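PDB 4BQN: capsular polysaccharide biosynthesis protein from Burkholderia pseudomallei, which binds coenzyme A and probably acts as an acetyltransferase in the biosynthesis of the bacterial capsular polysaccharide. Local coordinates for residues A[36-41]-A[47-52]; A[116-121]-A[270-275]. The protein carries 1 engineered substitution. All coordinates share one frame; numbering follows the deposited sequence. Where two conformers were deposited one is given.

Contact 1 (A[36-41]-A[47-52]); sequences VEMEPC and EQIDRH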
loop_
_atom_site.group_PDB
_atom_site.type_symbol
_atom_site.label_atom_id
_atom_site.label_comp_id
_atom_site.label_asym_id
_atom_site.label_seq_id
_atom_site.Cartn_x
_atom_site.Cartn_y
_atom_site.Cartn_z
ATOM N N VAL A 36 -20.634 -7.237 6.921
ATOM C CA VAL A 36 -21.284 -7.521 5.636
ATOM C C VAL A 36 -20.219 -7.179 4.594
ATOM O O VAL A 36 -19.871 -6.009 4.419
ATOM C CB VAL A 36 -22.567 -6.681 5.437
ATOM C CG1 VAL A 36 -23.256 -7.051 4.125
ATOM C CG2 VAL A 36 -23.518 -6.871 6.619
ATOM N N GLU A 37 -19.681 -8.193 3.917
ATOM C CA GLU A 37 -18.511 -8.010 3.042
ATOM C C GLU A 37 -18.806 -7.209 1.777
ATOM O O GLU A 37 -19.821 -7.439 1.123
ATOM C CB GLU A 37 -17.943 -9.367 2.622
ATOM C CG GLU A 37 -17.312 -10.175 3.737
ATOM C CD GLU A 37 -16.925 -11.569 3.284
ATOM O OE1 GLU A 37 -17.477 -12.039 2.266
ATOM O OE2 GLU A 37 -16.077 -12.193 3.952
ATOM N N MET A 38 -17.919 -6.275 1.431
ATOM C CA MET A 38 -17.950 -5.606 0.128
ATOM C C MET A 38 -16.647 -5.887 -0.592
ATOM O O MET A 38 -15.560 -5.762 -0.012
ATOM C CB MET A 38 -18.124 -4.093 0.273
ATOM C CG MET A 38 -19.550 -3.700 0.601
ATOM S SD MET A 38 -19.783 -1.921 0.701
ATOM C CE MET A 38 -19.391 -1.355 -0.951
ATOM N N GLU A 39 -16.755 -6.237 -1.868
ATOM C CA GLU A 39 -15.578 -6.421 -2.706
ATOM C C GLU A 39 -14.809 -5.107 -2.795
ATOM O O GLU A 39 -15.410 -4.043 -2.877
ATOM C CB GLU A 39 -15.978 -6.872 -4.119
ATOM C CG GLU A 39 -16.649 -8.243 -4.186
ATOM C CD GLU A 39 -18.126 -8.217 -3.816
ATOM O OE1 GLU A 39 -18.720 -7.126 -3.698
ATOM O OE2 GLU A 39 -18.700 -9.309 -3.650
ATOM N N PRO A 40 -13.471 -5.175 -2.791
ATOM C CA PRO A 40 -12.706 -3.931 -2.877
ATOM C C PRO A 40 -12.793 -3.244 -4.249
ATOM O O PRO A 40 -13.270 -3.825 -5.227
ATOM C CB PRO A 40 -11.271 -4.369 -2.540
ATOM C CG PRO A 40 -11.239 -5.837 -2.774
ATOM C CD PRO A 40 -12.627 -6.352 -2.517
ATOM N N CYS A 41 -12.328 -2.000 -4.301
ATOM C CA CYS A 41 -12.540 -1.112 -5.424
ATOM C C CYS A 41 -11.917 -1.612 -6.728
ATOM O O CYS A 41 -12.404 -1.274 -7.804
ATOM C CB CYS A 41 -12.000 0.288 -5.089
ATOM S SG CYS A 41 -10.217 0.384 -4.797
ATOM N N GLU A 47 -22.279 -5.148 -11.316
ATOM C CA GLU A 47 -23.429 -5.791 -10.712
ATOM C C GLU A 47 -23.270 -5.807 -9.187
ATOM O O GLU A 47 -24.218 -5.520 -8.451
ATOM C CB GLU A 47 -23.608 -7.204 -11.277
ATOM C CG GLU A 47 -24.105 -7.248 -12.721
ATOM C CD GLU A 47 -23.084 -6.768 -13.746
ATOM O OE1 GLU A 47 -21.862 -6.942 -13.531
ATOM O OE2 GLU A 47 -23.509 -6.221 -14.787
ATOM N N GLN A 48 -22.063 -6.105 -8.716
ATOM C CA GLN A 48 -21.810 -6.145 -7.271
ATOM C C GLN A 48 -21.939 -4.776 -6.626
ATOM O O GLN A 48 -22.577 -4.632 -5.576
ATOM C CB GLN A 48 -20.439 -6.737 -6.965
ATOM C CG GLN A 48 -20.395 -8.233 -7.218
ATOM C CD GLN A 48 -18.999 -8.799 -7.266
ATOM O OE1 GLN A 48 -18.020 -8.086 -7.462
ATOM N NE2 GLN A 48 -18.904 -10.113 -7.119
ATOM N N ILE A 49 -21.339 -3.772 -7.252
ATOM C CA ILE A 49 -21.375 -2.432 -6.667
ATOM C C ILE A 49 -22.786 -1.839 -6.667
ATOM O O ILE A 49 -23.177 -1.133 -5.713
ATOM C CB ILE A 49 -20.299 -1.491 -7.271
ATOM C CG1 ILE A 49 -19.826 -0.491 -6.213
ATOM C CG2 ILE A 49 -20.785 -0.803 -8.542
ATOM C CD1 ILE A 49 -18.923 -1.096 -5.152
ATOM N N ASP A 50 -23.553 -2.150 -7.721
ATOM C CA ASP A 50 -24.968 -1.767 -7.790
ATOM C C ASP A 50 -25.748 -2.384 -6.629
ATOM O O ASP A 50 -26.533 -1.699 -5.961
ATOM C CB ASP A 50 -25.607 -2.242 -9.100
ATOM C CG ASP A 50 -25.250 -1.374 -10.304
ATOM O OD1 ASP A 50 -24.713 -0.251 -10.168
ATOM O OD2 ASP A 50 -25.540 -1.833 -11.430
ATOM N N ARG A 51 -25.522 -3.674 -6.377
ATOM C CA ARG A 51 -26.219 -4.398 -5.319
ATOM C C ARG A 51 -25.863 -3.816 -3.948
ATOM O O ARG A 51 -26.722 -3.660 -3.075
ATOM C CB ARG A 51 -25.844 -5.878 -5.395
ATOM C CG ARG A 51 -26.662 -6.806 -4.507
ATOM C CD ARG A 51 -26.386 -8.280 -4.808
ATOM N NE ARG A 51 -25.845 -8.474 -6.155
ATOM C CZ ARG A 51 -24.624 -8.935 -6.427
ATOM N NH1 ARG A 51 -23.801 -9.289 -5.448
ATOM N NH2 ARG A 51 -24.228 -9.050 -7.687
ATOM N N HIS A 52 -24.586 -3.488 -3.756
ATOM C CA HIS A 52 -24.187 -2.936 -2.473
ATOM C C HIS A 52 -24.821 -1.577 -2.233
ATOM O O HIS A 52 -25.210 -1.287 -1.106
ATOM C CB HIS A 52 -22.673 -2.849 -2.345
ATOM C CG HIS A 52 -22.018 -4.183 -2.213
ATOM N ND1 HIS A 52 -22.436 -5.130 -1.300
ATOM C CD2 HIS A 52 -20.978 -4.731 -2.881
ATOM C CE1 HIS A 52 -21.683 -6.209 -1.418
ATOM N NE2 HIS A 52 -20.788 -5.991 -2.369
#
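A beta-alpha connection at the margin of the four-stranded parallel sheet brings residues 36-41, the loop leaving edge strand 33-35, against residues 47-52 of helix 46-56, and a histidine-carboxylate hydrogen bond between His52 and Glu39 ties the two together. His52 NE2 donates to Glu39 OE1 over 2.7 Å, with an N-H...O angle of 152°. The oxygen lies in the plane of the imidazole and is approached on its syn side, the nitrogen standing 18° out of the carboxylate plane. The other ring nitrogen, ND1, is bonded to Thr56 OG1 one helical turn further on, so both nitrogens are engaged and the rotation of the ring is fixed.

Glu39 reaches this position by a bend at chi2 (80°), which also lays its carboxylate flat against the amide of Gln48. The two planes are nearly parallel, and Glu39 CD and Gln48 CD stack 3.6 Å apart. The pair meets as stacked flat groups and not through a hydrogen bond; Gln48 OE1 accepts instead from Ser45 N, just before the segment.

Met38 packs between the loop and the sheet side of the helix. Its CE reaches Ile49 CD1 at 4.2 Å, and both side chains also rest on Tyr11 of strand 6-11, which joins the helix and loop to the sheet. Cys41, further along the loop, touches the bound coenzyme A. Over one face of the imidazole, Met38 CG makes a CH-pi contact, 3.7 Å from the centroid of the His52 ring and almost on its normal.

Contact 2 (A[116-121]-A[270-275]); sequences HPEGYV and EPYLLE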
loop_
_atom_site.group_PDB
_atom_site.type_symbol
_atom_site.label_atom_id
_atom_site.label_comp_id
_atom_site.label_asym_id
_atom_site.label_seq_id
_atom_site.Cartn_x
_atom_site.Cartn_y
_atom_site.Cartn_z
ATOM N N HIS A 116 1.783 -6.230 -14.516
ATOM C CA HIS A 116 2.780 -7.235 -14.192
ATOM C C HIS A 116 2.106 -8.293 -13.329
ATOM O O HIS A 116 1.355 -7.940 -12.410
ATOM C CB HIS A 116 3.963 -6.595 -13.450
ATOM C CG HIS A 116 5.131 -7.515 -13.295
ATOM N ND1 HIS A 116 5.134 -8.572 -12.409
ATOM C CD2 HIS A 116 6.313 -7.563 -13.952
ATOM C CE1 HIS A 116 6.278 -9.226 -12.520
ATOM N NE2 HIS A 116 7.009 -8.634 -13.450
ATOM N N PRO A 117 2.367 -9.589 -13.605
ATOM C CA PRO A 117 1.641 -10.630 -12.856
ATOM C C PRO A 117 1.851 -10.550 -11.344
ATOM O O PRO A 117 1.027 -11.039 -10.579
ATOM C CB PRO A 117 2.193 -11.951 -13.418
ATOM C CG PRO A 117 3.323 -11.592 -14.319
ATOM C CD PRO A 117 3.191 -10.148 -14.691
ATOM N N GLU A 118 2.940 -9.923 -10.923
ATOM C CA GLU A 118 3.223 -9.782 -9.511
ATOM C C GLU A 118 2.769 -8.442 -8.924
ATOM O O GLU A 118 2.829 -8.252 -7.711
ATOM C CB GLU A 118 4.711 -10.050 -9.260
ATOM C CG GLU A 118 5.109 -11.472 -9.673
ATOM C CD GLU A 118 6.591 -11.674 -9.868
ATOM O OE1 GLU A 118 7.354 -10.677 -9.829
ATOM O OE2 GLU A 118 6.987 -12.846 -10.065
ATOM N N GLY A 119 2.328 -7.522 -9.789
ATOM C CA GLY A 119 1.764 -6.237 -9.362
ATOM C C GLY A 119 2.757 -5.100 -9.126
ATOM O O GLY A 119 2.353 -3.959 -8.878
ATOM N N TYR A 120 4.054 -5.407 -9.150
ATOM C CA TYR A 120 5.101 -4.425 -8.854
ATOM C C TYR A 120 6.252 -4.612 -9.812
ATOM O O TYR A 120 6.502 -5.734 -10.289
ATOM C CB TYR A 120 5.624 -4.579 -7.419
ATOM C CG TYR A 120 4.527 -4.529 -6.402
ATOM C CD1 TYR A 120 4.071 -3.316 -5.897
ATOM C CD2 TYR A 120 3.894 -5.703 -5.983
ATOM C CE1 TYR A 120 3.030 -3.277 -4.977
ATOM C CE2 TYR A 120 2.850 -5.665 -5.073
ATOM C CZ TYR A 120 2.428 -4.457 -4.579
ATOM O OH TYR A 120 1.407 -4.442 -3.669
ATOM N N VAL A 121 6.933 -3.512 -10.107
ATOM C CA VAL A 121 8.135 -3.527 -10.918
ATOM C C VAL A 121 9.178 -2.592 -10.321
ATOM O O VAL A 121 8.866 -1.730 -9.490
ATOM C CB VAL A 121 7.851 -3.098 -12.378
ATOM C CG1 VAL A 121 6.904 -4.080 -13.072
ATOM C CG2 VAL A 121 7.297 -1.681 -12.441
ATOM N N GLU A 270 19.088 -11.886 -7.612
ATOM C CA GLU A 270 19.715 -11.729 -8.922
ATOM C C GLU A 270 18.757 -12.096 -10.065
ATOM O O GLU A 270 18.528 -11.270 -10.957
ATOM C CB GLU A 270 21.042 -12.498 -9.028
ATOM C CG GLU A 270 21.752 -12.304 -10.360
ATOM C CD GLU A 270 23.099 -12.999 -10.421
ATOM O OE1 GLU A 270 23.270 -14.053 -9.769
ATOM O OE2 GLU A 270 23.992 -12.492 -11.133
ATOM N N PRO A 271 18.180 -13.325 -10.039
ATOM C CA PRO A 271 17.231 -13.624 -11.106
ATOM C C PRO A 271 16.008 -12.719 -11.090
ATOM O O PRO A 271 15.491 -12.404 -12.153
ATOM C CB PRO A 271 16.819 -15.081 -10.840
ATOM C CG PRO A 271 17.271 -15.387 -9.461
ATOM C CD PRO A 271 18.466 -14.524 -9.226
ATOM N N TYR A 272 15.552 -12.297 -9.916
ATOM C CA TYR A 272 14.425 -11.369 -9.852
ATOM C C TYR A 272 14.725 -10.091 -10.648
ATOM O O TYR A 272 13.929 -9.647 -11.502
ATOM C CB TYR A 272 14.051 -11.030 -8.396
ATOM C CG TYR A 272 12.936 -10.006 -8.349
ATOM C CD1 TYR A 272 11.600 -10.400 -8.412
ATOM C CD2 TYR A 272 13.218 -8.633 -8.321
ATOM C CE1 TYR A 272 10.575 -9.462 -8.417
ATOM C CE2 TYR A 272 12.205 -7.685 -8.327
ATOM C CZ TYR A 272 10.884 -8.104 -8.373
ATOM O OH TYR A 272 9.895 -7.157 -8.385
ATOM N N LEU A 273 15.881 -9.499 -10.375
ATOM C CA LEU A 273 16.234 -8.238 -11.012
ATOM C C LEU A 273 16.546 -8.412 -12.498
ATOM O O LEU A 273 16.174 -7.586 -13.319
ATOM C CB LEU A 273 17.384 -7.558 -10.263
ATOM C CG LEU A 273 17.038 -7.100 -8.835
ATOM C CD1 LEU A 273 18.308 -6.695 -8.107
ATOM C CD2 LEU A 273 16.025 -5.958 -8.843
ATOM N N LEU A 274 17.225 -9.494 -12.854
ATOM C CA LEU A 274 17.439 -9.797 -14.264
ATOM C C LEU A 274 16.112 -9.953 -15.015
ATOM O O LEU A 274 15.967 -9.462 -16.142
ATOM C CB LEU A 274 18.302 -11.050 -14.410
ATOM C CG LEU A 274 19.767 -10.928 -13.963
ATOM C CD1 LEU A 274 20.453 -12.283 -13.952
ATOM C CD2 LEU A 274 20.560 -9.930 -14.796
ATOM N N GLU A 275 15.141 -10.616 -14.391
ATOM C CA GLU A 275 13.815 -10.789 -15.004
ATOM C C GLU A 275 13.069 -9.464 -15.161
ATOM O O GLU A 275 12.296 -9.283 -16.092
ATOM C CB GLU A 275 12.985 -11.805 -14.214
ATOM C CG GLU A 275 13.467 -13.242 -14.366
ATOM C CD GLU A 275 12.654 -14.259 -13.574
ATOM O OE1 GLU A 275 11.532 -13.931 -13.132
ATOM O OE2 GLU A 275 13.143 -15.397 -13.394
HETATM O O HOH W 1 9.497 -9.781 -14.188
HETATM O O HOH W 2 7.501 -7.998 -9.043
#
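Water-mediated and buried, this small contact joins the beta turn ahead of strand 121-122 to helix 269-281, far along the chain. Glu118 and Tyr272 approach most closely, Glu118 OE1 lying 3.7 Å from Tyr272 CE1 at the edge of the phenol ring, with the carboxylate and ring planes nearly parallel (10° apart). One water makes the main polar link. It accepts from Tyr272 OH at 2.6 Å and donates both to Glu118 OE1 and to the backbone Tyr120 O, each at 2.8 Å. Tyr272 reaches toward the turn because its CG stands opposite the backbone N (chi1 177°), while Tyr260 stacks on its ring. The other carboxylate oxygen, Glu118 OE2, forms a salt bridge with Lys267.

A second water lies in the plane of the His116 ring, 2.8 Å from His116 NE2, and makes a weak bond to Glu275 O. The other ring nitrogen, His116 ND1, accepts from Glu118 N at 3.0 Å, fixing the rotation of the imidazole. The side chain of Tyr120 leads away from the helix, and its OH bonds to Asn200, a coenzyme A-binding residue. The backbone bond from Gly119 N to His116 O closes the type I beta turn that presents His116 and Glu118 to the helix.

The two contacts illustrate how separation along the chain and local chemistry can differ within one coenzyme A-binding protein. Contact 1 is local: it packs a helix on the loop that precedes it, is only partly buried, and joins its segments directly through a side-chain bond and apolar packing. Contact 2 spans some 150 residues and buries much less surface between its segments, yet its touching residues are more enclosed and water supplies the polar links. They share no helix or strand, and the centres of contact 1 and contact 2 lie about 31 Å apart. Each has a residue near coenzyme A: Cys41 in the loop of contact 1 touches it, and the side chain of Tyr120 in contact 2 lies about 5 Å away.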